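Long-range contacts in myosin-I heavy chain (Dictyostelium discoideum, PDB 5EJQ), which works as an actin-based motor with ATPase activity in early phagocytosis and adhesion, this chain being its first MyTH4-FERM tail unit: residues E39-S44 and I61-L66; C264-K269 and V283-V288; S339-F344 and G363-T368; E352-L357 and D377-Y382. The protein carries 3 engineered substitutions. All coordinates share one frame; numbering follows the deposited sequence.

Contact 1 (E39-S44 and I61-L66). Engineered in segment 39-44: Glu39 (natural residue Lys), Glu43 (natural residue Lys). Unlike the reference sequence in segment 39-44: Glu41 (reference His).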
loop_
_atom_site.group_PDB
_atom_site.type_symbol
_atom_site.label_atom_id
_atom_site.label_comp_id
_atom_site.label_asym_id
_atom_site.label_seq_id
_atom_site.Cartn_x
_atom_site.Cartn_y
_atom_site.Cartn_z
ATOM N N GLU A 39 -15.011 33.910 16.617
ATOM C CA GLU A 39 -13.750 33.766 17.334
ATOM C C GLU A 39 -13.919 32.910 18.561
ATOM O O GLU A 39 -12.965 32.288 19.018
ATOM C CB GLU A 39 -13.241 35.141 17.795
ATOM C CG GLU A 39 -12.828 36.054 16.671
ATOM C CD GLU A 39 -12.333 37.400 17.156
ATOM O OE1 GLU A 39 -11.396 37.427 17.988
ATOM O OE2 GLU A 39 -12.886 38.428 16.701
ATOM N N SER A 40 -15.093 32.974 19.158
ATOM C CA SER A 40 -15.348 32.264 20.398
ATOM C C SER A 40 -15.842 30.847 20.127
ATOM O O SER A 40 -16.293 30.511 19.025
ATOM C CB SER A 40 -16.353 33.036 21.253
ATOM O OG SER A 40 -17.591 33.157 20.566
ATOM N N GLU A 41 -15.779 30.037 21.163
ATOM C CA GLU A 41 -16.180 28.648 21.151
ATOM C C GLU A 41 -17.675 28.525 21.030
ATOM O O GLU A 41 -18.394 29.395 21.510
ATOM C CB GLU A 41 -15.635 27.954 22.412
ATOM C CG GLU A 41 -14.139 27.710 22.287
ATOM C CD GLU A 41 -13.355 27.475 23.561
ATOM O OE1 GLU A 41 -12.451 26.608 23.542
ATOM O OE2 GLU A 41 -13.596 28.193 24.560
ATOM N N ILE A 42 -18.152 27.501 20.306
ATOM C CA ILE A 42 -19.595 27.258 20.190
ATOM C C ILE A 42 -20.070 26.632 21.512
ATOM O O ILE A 42 -19.282 25.949 22.168
ATOM C CB ILE A 42 -19.986 26.408 18.946
ATOM C CG1 ILE A 42 -19.169 25.084 18.859
ATOM C CG2 ILE A 42 -19.894 27.263 17.659
ATOM C CD1 ILE A 42 -19.578 24.071 17.692
ATOM N N GLU A 43 -21.325 26.887 21.913
ATOM C CA GLU A 43 -21.895 26.369 23.173
ATOM C C GLU A 43 -22.471 24.950 22.994
ATOM O O GLU A 43 -22.685 24.233 23.971
ATOM C CB GLU A 43 -23.027 27.295 23.671
ATOM C CG GLU A 43 -22.619 28.735 23.971
ATOM C CD GLU A 43 -23.628 29.793 23.557
ATOM O OE1 GLU A 43 -24.484 29.503 22.687
ATOM O OE2 GLU A 43 -23.538 30.929 24.076
ATOM N N SER A 44 -22.804 24.587 21.764
ATOM C CA SER A 44 -23.354 23.272 21.448
ATOM C C SER A 44 -22.885 22.895 20.045
ATOM O O SER A 44 -22.259 23.714 19.375
ATOM C CB SER A 44 -24.882 23.301 21.516
ATOM O OG SER A 44 -25.424 21.995 21.385
ATOM N N ILE A 61 -14.193 19.565 19.136
ATOM C CA ILE A 61 -13.673 19.662 17.770
ATOM C C ILE A 61 -13.567 21.123 17.352
ATOM O O ILE A 61 -12.551 21.506 16.774
ATOM C CB ILE A 61 -14.489 18.787 16.780
ATOM C CG1 ILE A 61 -14.072 17.293 16.927
ATOM C CG2 ILE A 61 -14.330 19.270 15.299
ATOM C CD1 ILE A 61 -15.124 16.261 16.230
ATOM N N PHE A 62 -14.595 21.934 17.658
ATOM C CA PHE A 62 -14.579 23.357 17.314
ATOM C C PHE A 62 -13.380 24.113 17.946
ATOM O O PHE A 62 -12.753 24.929 17.261
ATOM C CB PHE A 62 -15.920 24.025 17.619
ATOM C CG PHE A 62 -16.054 25.394 16.980
ATOM C CD1 PHE A 62 -16.403 25.524 15.636
ATOM C CD2 PHE A 62 -15.824 26.550 17.720
ATOM C CE1 PHE A 62 -16.513 26.788 15.045
ATOM C CE2 PHE A 62 -15.918 27.811 17.125
ATOM C CZ PHE A 62 -16.267 27.924 15.796
ATOM N N SER A 63 -13.047 23.808 19.224
ATOM C CA SER A 63 -11.911 24.391 19.951
ATOM C C SER A 63 -10.606 24.063 19.232
ATOM O O SER A 63 -9.733 24.919 19.152
ATOM C CB SER A 63 -11.836 23.833 21.373
ATOM O OG SER A 63 -12.945 24.266 22.139
ATOM N N LYS A 64 -10.467 22.805 18.739
ATOM C CA LYS A 64 -9.287 22.346 17.987
ATOM C C LYS A 64 -9.187 23.057 16.635
ATOM O O LYS A 64 -8.083 23.322 16.187
ATOM C CB LYS A 64 -9.307 20.805 17.783
ATOM C CG LYS A 64 -9.521 19.990 19.046
ATOM C CD LYS A 64 -8.322 20.011 19.961
ATOM C CE LYS A 64 -8.593 19.217 21.207
ATOM N NZ LYS A 64 -7.401 19.175 22.081
ATOM N N VAL A 65 -10.331 23.354 15.986
ATOM C CA VAL A 65 -10.389 24.089 14.707
ATOM C C VAL A 65 -9.805 25.489 14.965
ATOM O O VAL A 65 -8.928 25.927 14.215
ATOM C CB VAL A 65 -11.836 24.142 14.113
ATOM C CG1 VAL A 65 -11.932 25.121 12.936
ATOM C CG2 VAL A 65 -12.307 22.753 13.696
ATOM N N LEU A 66 -10.253 26.142 16.071
ATOM C CA LEU A 66 -9.770 27.444 16.548
ATOM C C LEU A 66 -8.303 27.380 16.849
ATOM O O LEU A 66 -7.556 28.211 16.344
ATOM C CB LEU A 66 -10.531 27.922 17.802
ATOM C CG LEU A 66 -11.961 28.371 17.584
ATOM C CD1 LEU A 66 -12.644 28.649 18.911
ATOM C CD2 LEU A 66 -12.023 29.600 16.689
HETATM O O HOH W 1 -16.095 24.978 20.992
#
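In the MyTH4 domain, the loop ahead of helix 52-70 folds back onto that helix, and Ile42 settles on Phe62. CG2 of Ile42 sits over the middle of the Phe62 ring, 4.0 Å from its centroid and 8° off the ring normal, a CH-pi contact. The CG1 branch lies beside the base of the ring, with Ile42 CG1 3.6 Å from Phe62 CB. CG1 stands between the backbone N and the carbonyl carbon (chi1 52°), leaving CG2 for the ring. The ring edge faces the loop backbone, with Phe62 CE2 3.3 Å from Ser40 O. With an alanine in place of Phe62, Ile42 CG2 would probably lose the ring it rests on, opening a gap beside the loop. One turn along, Leu66 CD1 lies 3.7 Å from Glu39 O, a carbonyl of an engineered residue. On the more exposed side Ser63 OG donates to Glu41 OE1 at 2.8 Å. It comes from the anti side, 32° out of the carboxylate plane. A water adds weak bonds to Ile42 N and Ser63 OG. Gln107 and Gln111 of helix 101-111 touch Phe62. The arrangement is that of an extended loop laid along a helix of the all-helical MyTH4 bundle.

Contact 2 (C264-K269 and V283-V288). With GLY (glycine), chain B.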
loop_
_atom_site.group_PDB
_atom_site.type_symbol
_atom_site.label_atom_id
_atom_site.label_comp_id
_atom_site.label_asym_id
_atom_site.label_seq_id
_atom_site.Cartn_x
_atom_site.Cartn_y
_atom_site.Cartn_z
ATOM N N CYS A 264 -0.762 5.496 1.432
ATOM C CA CYS A 264 -0.664 6.457 2.539
ATOM C C CYS A 264 -1.124 5.869 3.876
ATOM O O CYS A 264 -0.635 6.306 4.907
ATOM C CB CYS A 264 -1.371 7.767 2.216
ATOM S SG CYS A 264 -0.420 8.840 1.113
ATOM N N ASP A 265 -2.009 4.860 3.854
ATOM C CA ASP A 265 -2.452 4.142 5.056
ATOM C C ASP A 265 -1.296 3.315 5.628
ATOM O O ASP A 265 -1.128 3.289 6.844
ATOM C CB ASP A 265 -3.706 3.279 4.786
ATOM C CG ASP A 265 -5.013 4.078 4.803
ATOM O OD1 ASP A 265 -5.012 5.221 5.319
ATOM O OD2 ASP A 265 -6.044 3.545 4.334
ATOM N N VAL A 266 -0.464 2.687 4.746
ATOM C CA VAL A 266 0.751 1.960 5.157
ATOM C C VAL A 266 1.706 3.000 5.822
ATOM O O VAL A 266 2.263 2.718 6.879
ATOM C CB VAL A 266 1.433 1.220 3.964
ATOM C CG1 VAL A 266 2.800 0.640 4.356
ATOM C CG2 VAL A 266 0.531 0.131 3.393
ATOM N N LEU A 267 1.837 4.213 5.247
ATOM C CA LEU A 267 2.699 5.248 5.856
ATOM C C LEU A 267 2.259 5.644 7.278
ATOM O O LEU A 267 3.126 5.850 8.129
ATOM C CB LEU A 267 2.841 6.504 4.971
ATOM C CG LEU A 267 3.479 6.341 3.576
ATOM C CD1 LEU A 267 3.575 7.699 2.880
ATOM C CD2 LEU A 267 4.862 5.719 3.660
ATOM N N SER A 268 0.935 5.776 7.536
ATOM C CA SER A 268 0.466 6.122 8.892
ATOM C C SER A 268 0.818 4.971 9.864
ATOM O O SER A 268 1.270 5.235 10.971
ATOM C CB SER A 268 -1.041 6.359 8.918
ATOM O OG SER A 268 -1.441 7.311 7.950
ATOM N N LYS A 269 0.605 3.707 9.435
ATOM C CA LYS A 269 0.934 2.512 10.217
ATOM C C LYS A 269 2.415 2.474 10.568
ATOM O O LYS A 269 2.749 2.206 11.714
ATOM C CB LYS A 269 0.513 1.240 9.485
ATOM C CG LYS A 269 -0.945 0.860 9.719
ATOM C CD LYS A 269 -1.323 -0.474 9.035
ATOM C CE LYS A 269 -1.317 -0.413 7.516
ATOM N NZ LYS A 269 -1.504 -1.754 6.899
ATOM N N VAL A 283 14.334 0.062 12.714
ATOM C CA VAL A 283 13.026 0.314 12.114
ATOM C C VAL A 283 13.166 0.458 10.599
ATOM O O VAL A 283 12.938 1.531 10.042
ATOM C CB VAL A 283 12.253 1.477 12.795
ATOM C CG1 VAL A 283 11.625 1.011 14.101
ATOM C CG2 VAL A 283 13.143 2.704 13.027
ATOM N N ASN A 284 13.572 -0.633 9.932
ATOM C CA ASN A 284 13.793 -0.604 8.494
ATOM C C ASN A 284 12.534 -0.936 7.714
ATOM O O ASN A 284 12.170 -2.103 7.567
ATOM C CB ASN A 284 14.984 -1.477 8.090
ATOM C CG ASN A 284 16.174 -1.288 9.000
ATOM O OD1 ASN A 284 16.775 -0.208 9.081
ATOM N ND2 ASN A 284 16.482 -2.317 9.768
ATOM N N PHE A 285 11.877 0.105 7.222
ATOM C CA PHE A 285 10.669 -0.005 6.422
ATOM C C PHE A 285 11.006 0.218 4.966
ATOM O O PHE A 285 11.793 1.109 4.652
ATOM C CB PHE A 285 9.569 0.991 6.875
ATOM C CG PHE A 285 8.438 1.123 5.875
ATOM C CD1 PHE A 285 7.486 0.120 5.741
ATOM C CD2 PHE A 285 8.377 2.209 5.008
ATOM C CE1 PHE A 285 6.472 0.221 4.781
ATOM C CE2 PHE A 285 7.374 2.299 4.038
ATOM C CZ PHE A 285 6.423 1.310 3.939
ATOM N N LYS A 286 10.341 -0.527 4.079
ATOM C CA LYS A 286 10.488 -0.418 2.626
ATOM C C LYS A 286 9.179 -0.796 1.956
ATOM O O LYS A 286 8.502 -1.705 2.417
ATOM C CB LYS A 286 11.477 -1.494 2.104
ATOM C CG LYS A 286 12.947 -1.295 2.285
ATOM C CD LYS A 286 13.611 -2.457 1.560
ATOM C CE LYS A 286 15.042 -2.686 1.938
ATOM N NZ LYS A 286 15.694 -3.618 0.982
ATOM N N PHE A 287 8.887 -0.182 0.819
ATOM C CA PHE A 287 7.877 -0.642 -0.125
ATOM C C PHE A 287 8.752 -1.422 -1.104
ATOM O O PHE A 287 9.864 -0.966 -1.417
ATOM C CB PHE A 287 7.204 0.512 -0.883
ATOM C CG PHE A 287 6.114 1.221 -0.115
ATOM C CD1 PHE A 287 4.947 0.554 0.249
ATOM C CD2 PHE A 287 6.252 2.561 0.245
ATOM C CE1 PHE A 287 3.911 1.231 0.920
ATOM C CE2 PHE A 287 5.219 3.231 0.943
ATOM C CZ PHE A 287 4.070 2.559 1.281
ATOM N N VAL A 288 8.290 -2.608 -1.552
ATOM C CA VAL A 288 9.035 -3.439 -2.500
ATOM C C VAL A 288 8.112 -3.782 -3.674
ATOM O O VAL A 288 6.956 -4.113 -3.468
ATOM C CB VAL A 288 9.687 -4.693 -1.836
ATOM C CG1 VAL A 288 10.575 -5.449 -2.821
ATOM C CG2 VAL A 288 10.507 -4.315 -0.602
HETATM N N GLY B . 5.849 9.165 5.756
HETATM C CA GLY B . 5.052 8.794 6.920
HETATM C C GLY B . 5.815 7.878 7.870
HETATM O O GLY B . 6.300 8.368 8.913
HETATM O OXT GLY B . 5.920 6.672 7.572
#
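Val266 and Leu267 meet two phenylalanines, Phe285 and Phe287, in the core of the ubiquitin-like first lobe of the FERM domain. Here helix 263-277 packs on the mixed sheet. The short helix and strand segments run nearly antiparallel, at 163°, with their axes 10.7 Å apart. Val266 CG1 is shared by both rings: it is 3.7 Å from Phe285 CZ and 3.7 Å from Phe287 CE1. This methyl is anti to the backbone N (chi1 172°), which carries it from the helix towards the strand. Leu267 meets the same pair with its CD2 branch, 3.7 Å from Phe287 CE2 and, more loosely, 4.3 Å from Phe285 CE2. Its approach to Phe287 is at about a right angle.

The two rings also support each other. Phe285 CZ stands 3.6 Å above the Phe287 plane, over its centre, and Phe287 CE1 lies at the edge of the Phe285 ring. Further out, Val202 of strand 200-205 touches both Leu267 and Phe287, and Ile246 of strand 244-250 touches Phe287. A salt bridge from Asp265 to Arg182 ties the helix to the loop between helices 160-179 and 188-195. Leu267 also belongs to a pocket holding a free glycine. Its CB is 3.7 Å from the ligand CA, and its CD1 branch lies 3.9 Å from the ligand N.

Contact 3 (S339-F344 and G363-T368)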
loop_
_atom_site.group_PDB
_atom_site.type_symbol
_atom_site.label_atom_id
_atom_site.label_comp_id
_atom_site.label_asym_id
_atom_site.label_seq_id
_atom_site.Cartn_x
_atom_site.Cartn_y
_atom_site.Cartn_z
ATOM N N SER A 339 27.325 -19.715 -7.842
ATOM C CA SER A 339 28.640 -19.728 -8.524
ATOM C C SER A 339 28.521 -19.208 -9.946
ATOM O O SER A 339 29.436 -18.534 -10.438
ATOM C CB SER A 339 29.255 -21.124 -8.490
ATOM O OG SER A 339 28.408 -22.078 -9.105
ATOM N N LEU A 340 27.379 -19.494 -10.610
ATOM C CA LEU A 340 27.095 -18.951 -11.943
ATOM C C LEU A 340 26.863 -17.442 -11.875
ATOM O O LEU A 340 27.268 -16.724 -12.789
ATOM C CB LEU A 340 25.877 -19.633 -12.585
ATOM C CG LEU A 340 26.159 -21.010 -13.186
ATOM C CD1 LEU A 340 24.865 -21.739 -13.473
ATOM C CD2 LEU A 340 27.084 -20.909 -14.424
ATOM N N LYS A 341 26.204 -16.968 -10.791
ATOM C CA LYS A 341 25.959 -15.539 -10.586
ATOM C C LYS A 341 27.288 -14.813 -10.394
ATOM O O LYS A 341 27.500 -13.751 -11.001
ATOM C CB LYS A 341 25.019 -15.279 -9.394
ATOM C CG LYS A 341 24.680 -13.783 -9.261
ATOM C CD LYS A 341 23.520 -13.539 -8.359
ATOM C CE LYS A 341 22.289 -13.130 -9.130
ATOM N NZ LYS A 341 21.230 -12.560 -8.243
ATOM N N LEU A 342 28.189 -15.399 -9.577
ATOM C CA LEU A 342 29.534 -14.833 -9.378
ATOM C C LEU A 342 30.294 -14.812 -10.715
ATOM O O LEU A 342 30.874 -13.780 -11.060
ATOM C CB LEU A 342 30.303 -15.596 -8.282
ATOM C CG LEU A 342 31.737 -15.141 -7.946
ATOM C CD1 LEU A 342 31.801 -13.652 -7.494
ATOM C CD2 LEU A 342 32.307 -16.009 -6.870
ATOM N N GLN A 343 30.222 -15.921 -11.506
ATOM C CA GLN A 343 30.840 -15.975 -12.834
ATOM C C GLN A 343 30.266 -14.867 -13.724
ATOM O O GLN A 343 31.032 -14.189 -14.406
ATOM C CB GLN A 343 30.672 -17.363 -13.507
ATOM C CG GLN A 343 31.305 -17.453 -14.917
ATOM C CD GLN A 343 32.821 -17.446 -14.921
ATOM O OE1 GLN A 343 33.471 -17.812 -13.949
ATOM N NE2 GLN A 343 33.421 -17.044 -16.032
ATOM N N PHE A 344 28.919 -14.673 -13.703
ATOM C CA PHE A 344 28.252 -13.628 -14.481
ATOM C C PHE A 344 28.755 -12.221 -14.094
ATOM O O PHE A 344 28.947 -11.385 -14.970
ATOM C CB PHE A 344 26.714 -13.700 -14.328
ATOM C CG PHE A 344 25.971 -12.477 -14.846
ATOM C CD1 PHE A 344 25.914 -12.200 -16.213
ATOM C CD2 PHE A 344 25.367 -11.582 -13.965
ATOM C CE1 PHE A 344 25.255 -11.060 -16.693
ATOM C CE2 PHE A 344 24.712 -10.437 -14.443
ATOM C CZ PHE A 344 24.653 -10.188 -15.807
ATOM N N GLY A 363 24.861 -13.904 1.356
ATOM C CA GLY A 363 23.527 -13.549 0.878
ATOM C C GLY A 363 23.485 -13.045 -0.552
ATOM O O GLY A 363 22.419 -12.693 -1.053
ATOM N N LYS A 364 24.642 -13.040 -1.229
ATOM C CA LYS A 364 24.839 -12.561 -2.590
ATOM C C LYS A 364 25.217 -13.730 -3.553
ATOM O O LYS A 364 24.526 -13.963 -4.552
ATOM C CB LYS A 364 25.917 -11.451 -2.554
ATOM C CG LYS A 364 26.247 -10.784 -3.873
ATOM C CD LYS A 364 25.271 -9.708 -4.311
ATOM C CE LYS A 364 25.706 -9.146 -5.647
ATOM N NZ LYS A 364 24.558 -8.876 -6.549
ATOM N N TYR A 365 26.289 -14.463 -3.237
ATOM C CA TYR A 365 26.747 -15.578 -4.058
ATOM C C TYR A 365 26.633 -16.889 -3.333
ATOM O O TYR A 365 26.766 -17.934 -3.950
ATOM C CB TYR A 365 28.186 -15.344 -4.536
ATOM C CG TYR A 365 28.398 -13.985 -5.161
ATOM C CD1 TYR A 365 27.796 -13.649 -6.375
ATOM C CD2 TYR A 365 29.200 -13.029 -4.541
ATOM C CE1 TYR A 365 27.969 -12.387 -6.943
ATOM C CE2 TYR A 365 29.390 -11.770 -5.102
ATOM C CZ TYR A 365 28.770 -11.451 -6.303
ATOM O OH TYR A 365 28.981 -10.213 -6.854
ATOM N N PHE A 366 26.418 -16.841 -2.015
ATOM C CA PHE A 366 26.292 -18.016 -1.159
ATOM C C PHE A 366 25.549 -17.659 0.120
ATOM O O PHE A 366 25.527 -16.495 0.509
ATOM C CB PHE A 366 27.674 -18.672 -0.853
ATOM C CG PHE A 366 28.802 -17.746 -0.453
ATOM C CD1 PHE A 366 28.891 -17.247 0.840
ATOM C CD2 PHE A 366 29.828 -17.453 -1.342
ATOM C CE1 PHE A 366 29.925 -16.376 1.204
ATOM C CE2 PHE A 366 30.882 -16.607 -0.968
ATOM C CZ PHE A 366 30.926 -16.079 0.304
ATOM N N THR A 367 24.959 -18.662 0.779
ATOM C CA THR A 367 24.236 -18.438 2.034
ATOM C C THR A 367 25.205 -18.513 3.210
ATOM O O THR A 367 26.425 -18.651 3.010
ATOM C CB THR A 367 23.083 -19.444 2.205
ATOM O OG1 THR A 367 23.627 -20.761 2.322
ATOM C CG2 THR A 367 22.039 -19.358 1.090
ATOM N N THR A 368 24.643 -18.414 4.444
ATOM C CA THR A 368 25.349 -18.500 5.720
ATOM C C THR A 368 25.886 -19.922 5.882
ATOM O O THR A 368 27.074 -20.081 6.134
ATOM C CB THR A 368 24.426 -18.016 6.849
ATOM O OG1 THR A 368 24.049 -16.665 6.564
ATOM C CG2 THR A 368 25.082 -18.090 8.230
#
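Helix 331-346 meets the loop after helix 351-360 most closely at Leu342 and Tyr365, whose CA atoms are 6.1 Å apart. Tyr365 lays its ring against the helix. Leu342 CD1 stands over the centre of one face, 3.8 Å from the ring centroid and 6° off the normal, a nearly vertical CH-pi contact. The same face, near its rim at CD1, also rests on the start of this side chain and the helix backbone: Tyr365 CD1 is 3.7 Å from Leu342 CB and 3.7 Å from Leu342 CA. On the opposite face lies Lys364 CG, 3.5 Å above the plane, so the ring is sandwiched between aliphatic groups. The phenol oxygen is hydrogen-bonded to OE1 of Glu345, further along helix 331-346. Lys341 CD comes within 4.0 Å of Lys364 O, brought there by CG anti to the backbone N (chi1 -175°). The two ammonium groups do not touch: Lys341 NZ and Lys364 NZ are 5.2 Å apart. Leu342 also packs on Phe378 and Tyr382 of helix 375-383. The contact docks an aromatic side chain from an inter-helix loop on a helix, in the helical central lobe of the FERM domain.

Contact 4 (E352-L357 and D377-Y382)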
loop_
_atom_site.group_PDB
_atom_site.type_symbol
_atom_site.label_atom_id
_atom_site.label_comp_id
_atom_site.label_asym_id
_atom_site.label_seq_id
_atom_site.Cartn_x
_atom_site.Cartn_y
_atom_site.Cartn_z
ATOM N N GLU A 352 42.305 -13.410 -5.673
ATOM C CA GLU A 352 41.860 -12.106 -5.169
ATOM C C GLU A 352 40.347 -12.131 -4.928
ATOM O O GLU A 352 39.893 -11.628 -3.898
ATOM C CB GLU A 352 42.246 -10.973 -6.138
ATOM C CG GLU A 352 43.746 -10.679 -6.195
ATOM C CD GLU A 352 44.655 -11.754 -6.771
ATOM O OE1 GLU A 352 44.364 -12.265 -7.879
ATOM O OE2 GLU A 352 45.653 -12.100 -6.098
ATOM N N ILE A 353 39.573 -12.763 -5.853
ATOM C CA ILE A 353 38.112 -12.920 -5.709
ATOM C C ILE A 353 37.865 -13.824 -4.502
ATOM O O ILE A 353 37.025 -13.511 -3.666
ATOM C CB ILE A 353 37.424 -13.410 -7.023
ATOM C CG1 ILE A 353 37.327 -12.252 -8.033
ATOM C CG2 ILE A 353 36.023 -14.023 -6.751
ATOM C CD1 ILE A 353 37.115 -12.674 -9.562
ATOM N N ARG A 354 38.664 -14.895 -4.382
ATOM C CA ARG A 354 38.608 -15.839 -3.271
ATOM C C ARG A 354 38.814 -15.154 -1.910
ATOM O O ARG A 354 38.099 -15.485 -0.972
ATOM C CB ARG A 354 39.623 -16.984 -3.468
ATOM C CG ARG A 354 39.358 -18.154 -2.531
ATOM C CD ARG A 354 40.566 -19.034 -2.285
ATOM N NE ARG A 354 40.255 -20.031 -1.259
ATOM C CZ ARG A 354 40.087 -21.328 -1.489
ATOM N NH1 ARG A 354 40.262 -21.822 -2.710
ATOM N NH2 ARG A 354 39.779 -22.147 -0.497
ATOM N N ALA A 355 39.789 -14.219 -1.803
ATOM C CA ALA A 355 40.085 -13.502 -0.545
ATOM C C ALA A 355 38.973 -12.514 -0.194
ATOM O O ALA A 355 38.652 -12.341 0.981
ATOM C CB ALA A 355 41.422 -12.779 -0.648
ATOM N N TRP A 356 38.378 -11.894 -1.223
ATOM C CA TRP A 356 37.291 -10.917 -1.135
ATOM C C TRP A 356 35.954 -11.549 -0.687
ATOM O O TRP A 356 35.215 -10.918 0.066
ATOM C CB TRP A 356 37.143 -10.211 -2.504
ATOM C CG TRP A 356 36.063 -9.170 -2.594
ATOM C CD1 TRP A 356 36.211 -7.824 -2.438
ATOM C CD2 TRP A 356 34.680 -9.387 -2.935
ATOM N NE1 TRP A 356 35.003 -7.187 -2.635
ATOM C CE2 TRP A 356 34.045 -8.124 -2.936
ATOM C CE3 TRP A 356 33.908 -10.533 -3.204
ATOM C CZ2 TRP A 356 32.672 -7.973 -3.198
ATOM C CZ3 TRP A 356 32.550 -10.386 -3.455
ATOM C CH2 TRP A 356 31.943 -9.121 -3.445
ATOM N N LEU A 357 35.632 -12.768 -1.174
ATOM C CA LEU A 357 34.354 -13.459 -0.923
ATOM C C LEU A 357 33.936 -13.607 0.564
ATOM O O LEU A 357 32.765 -13.309 0.829
ATOM C CB LEU A 357 34.277 -14.827 -1.627
ATOM C CG LEU A 357 34.011 -14.775 -3.131
ATOM C CD1 LEU A 357 34.325 -16.104 -3.771
ATOM C CD2 LEU A 357 32.578 -14.359 -3.438
ATOM N N ASP A 377 33.730 -26.202 -1.617
ATOM C CA ASP A 377 32.767 -26.762 -2.582
ATOM C C ASP A 377 32.208 -25.632 -3.457
ATOM O O ASP A 377 32.058 -25.823 -4.653
ATOM C CB ASP A 377 31.632 -27.519 -1.870
ATOM C CG ASP A 377 32.068 -28.826 -1.224
ATOM O OD1 ASP A 377 32.934 -29.522 -1.805
ATOM O OD2 ASP A 377 31.534 -29.161 -0.145
ATOM N N PHE A 378 31.974 -24.437 -2.872
ATOM C CA PHE A 378 31.526 -23.264 -3.625
ATOM C C PHE A 378 32.612 -22.852 -4.623
ATOM O O PHE A 378 32.332 -22.723 -5.822
ATOM C CB PHE A 378 31.139 -22.085 -2.698
ATOM C CG PHE A 378 30.820 -20.835 -3.482
ATOM C CD1 PHE A 378 29.554 -20.643 -4.030
ATOM C CD2 PHE A 378 31.808 -19.895 -3.756
ATOM C CE1 PHE A 378 29.283 -19.531 -4.826
ATOM C CE2 PHE A 378 31.534 -18.790 -4.567
ATOM C CZ PHE A 378 30.265 -18.600 -5.069
ATOM N N ILE A 379 33.850 -22.655 -4.121
ATOM C CA ILE A 379 35.032 -22.273 -4.916
ATOM C C ILE A 379 35.294 -23.280 -6.042
ATOM O O ILE A 379 35.501 -22.874 -7.190
ATOM C CB ILE A 379 36.275 -22.035 -3.996
ATOM C CG1 ILE A 379 36.087 -20.813 -3.068
ATOM C CG2 ILE A 379 37.584 -21.951 -4.790
ATOM C CD1 ILE A 379 35.917 -19.367 -3.778
ATOM N N ASN A 380 35.220 -24.587 -5.732
ATOM C CA ASN A 380 35.419 -25.638 -6.728
ATOM C C ASN A 380 34.363 -25.558 -7.820
ATOM O O ASN A 380 34.700 -25.658 -9.003
ATOM C CB ASN A 380 35.494 -27.036 -6.085
ATOM C CG ASN A 380 36.762 -27.301 -5.291
ATOM O OD1 ASN A 380 37.791 -26.618 -5.423
ATOM N ND2 ASN A 380 36.709 -28.297 -4.426
ATOM N N LYS A 381 33.099 -25.306 -7.440
ATOM C CA LYS A 381 32.038 -25.145 -8.434
ATOM C C LYS A 381 32.284 -23.892 -9.280
ATOM O O LYS A 381 32.188 -23.943 -10.500
ATOM C CB LYS A 381 30.649 -25.120 -7.770
ATOM C CG LYS A 381 29.493 -25.333 -8.748
ATOM C CD LYS A 381 29.396 -26.790 -9.265
ATOM C CE LYS A 381 28.199 -26.934 -10.178
ATOM N NZ LYS A 381 28.271 -28.172 -10.992
ATOM N N TYR A 382 32.644 -22.782 -8.636
ATOM C CA TYR A 382 32.956 -21.530 -9.325
ATOM C C TYR A 382 34.102 -21.680 -10.357
ATOM O O TYR A 382 33.950 -21.210 -11.484
ATOM C CB TYR A 382 33.226 -20.424 -8.291
ATOM C CG TYR A 382 33.782 -19.119 -8.825
ATOM C CD1 TYR A 382 33.215 -18.499 -9.938
ATOM C CD2 TYR A 382 34.767 -18.423 -8.126
ATOM C CE1 TYR A 382 33.689 -17.271 -10.399
ATOM C CE2 TYR A 382 35.216 -17.174 -8.555
ATOM C CZ TYR A 382 34.685 -16.609 -9.698
ATOM O OH TYR A 382 35.188 -15.410 -10.142
HETATM O O HOH W 2 38.788 -24.616 -3.070
#
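Leu357 and Ile379 lie alongside each other, pointing opposite ways, between helices 351-360 and 375-383, in the tighter, buried part. Leu357 CD1 is 3.6 Å from Ile379 CD1, and it reaches the edge of the Phe378 ring at CE2, 4.0 Å away. Ile353 crosses Tyr382 at about a right angle, with Ile353 CG2 3.7 Å from Tyr382 CE2. The Tyr382 hydroxyl is hydrogen-bonded to the backbone O of Ser347.

The solvent side is looser and more polar. The Arg354 chain, extended from CG to NE, lays one guanidinium face on Ile379, with Ile379 CG1 4.3 Å above the plane. Ile379 CG2 comes to 3.4 Å from Arg354 NH1. A water joins Arg354 NH1 to Asn380 OD1, at 3.2 Å from each, while Arg354 NH2 forms a salt bridge with Asp376. A methionine here would probably leave Asp376 without its charged mate and the water without its donor. The segment axes pass 12.0 Å apart at 145°, a roughly antiparallel helix pair in the central FERM lobe.

Overall arrangement
From the N terminus, contact 1 closes first, folding the loop before helix 52-70 onto that helix in the MyTH4 domain. Contact 2 follows in series. It closes the link from helix 263-277 to strand 285-291 in the first FERM lobe, its centre about 35 Å from that of contact 1. Contacts 3 and 4 come last and cross: segment 352-357 falls between 339-344 and 363-368, and 377-382 comes after both. Their centres are about 9 Å apart and they touch, Ser339 against Lys381 and Phe366 against Leu357. Together they join helices 331-346, 351-360 and 375-383 of the central FERM lobe. Contact 1 lies across the chain's centre from this pair.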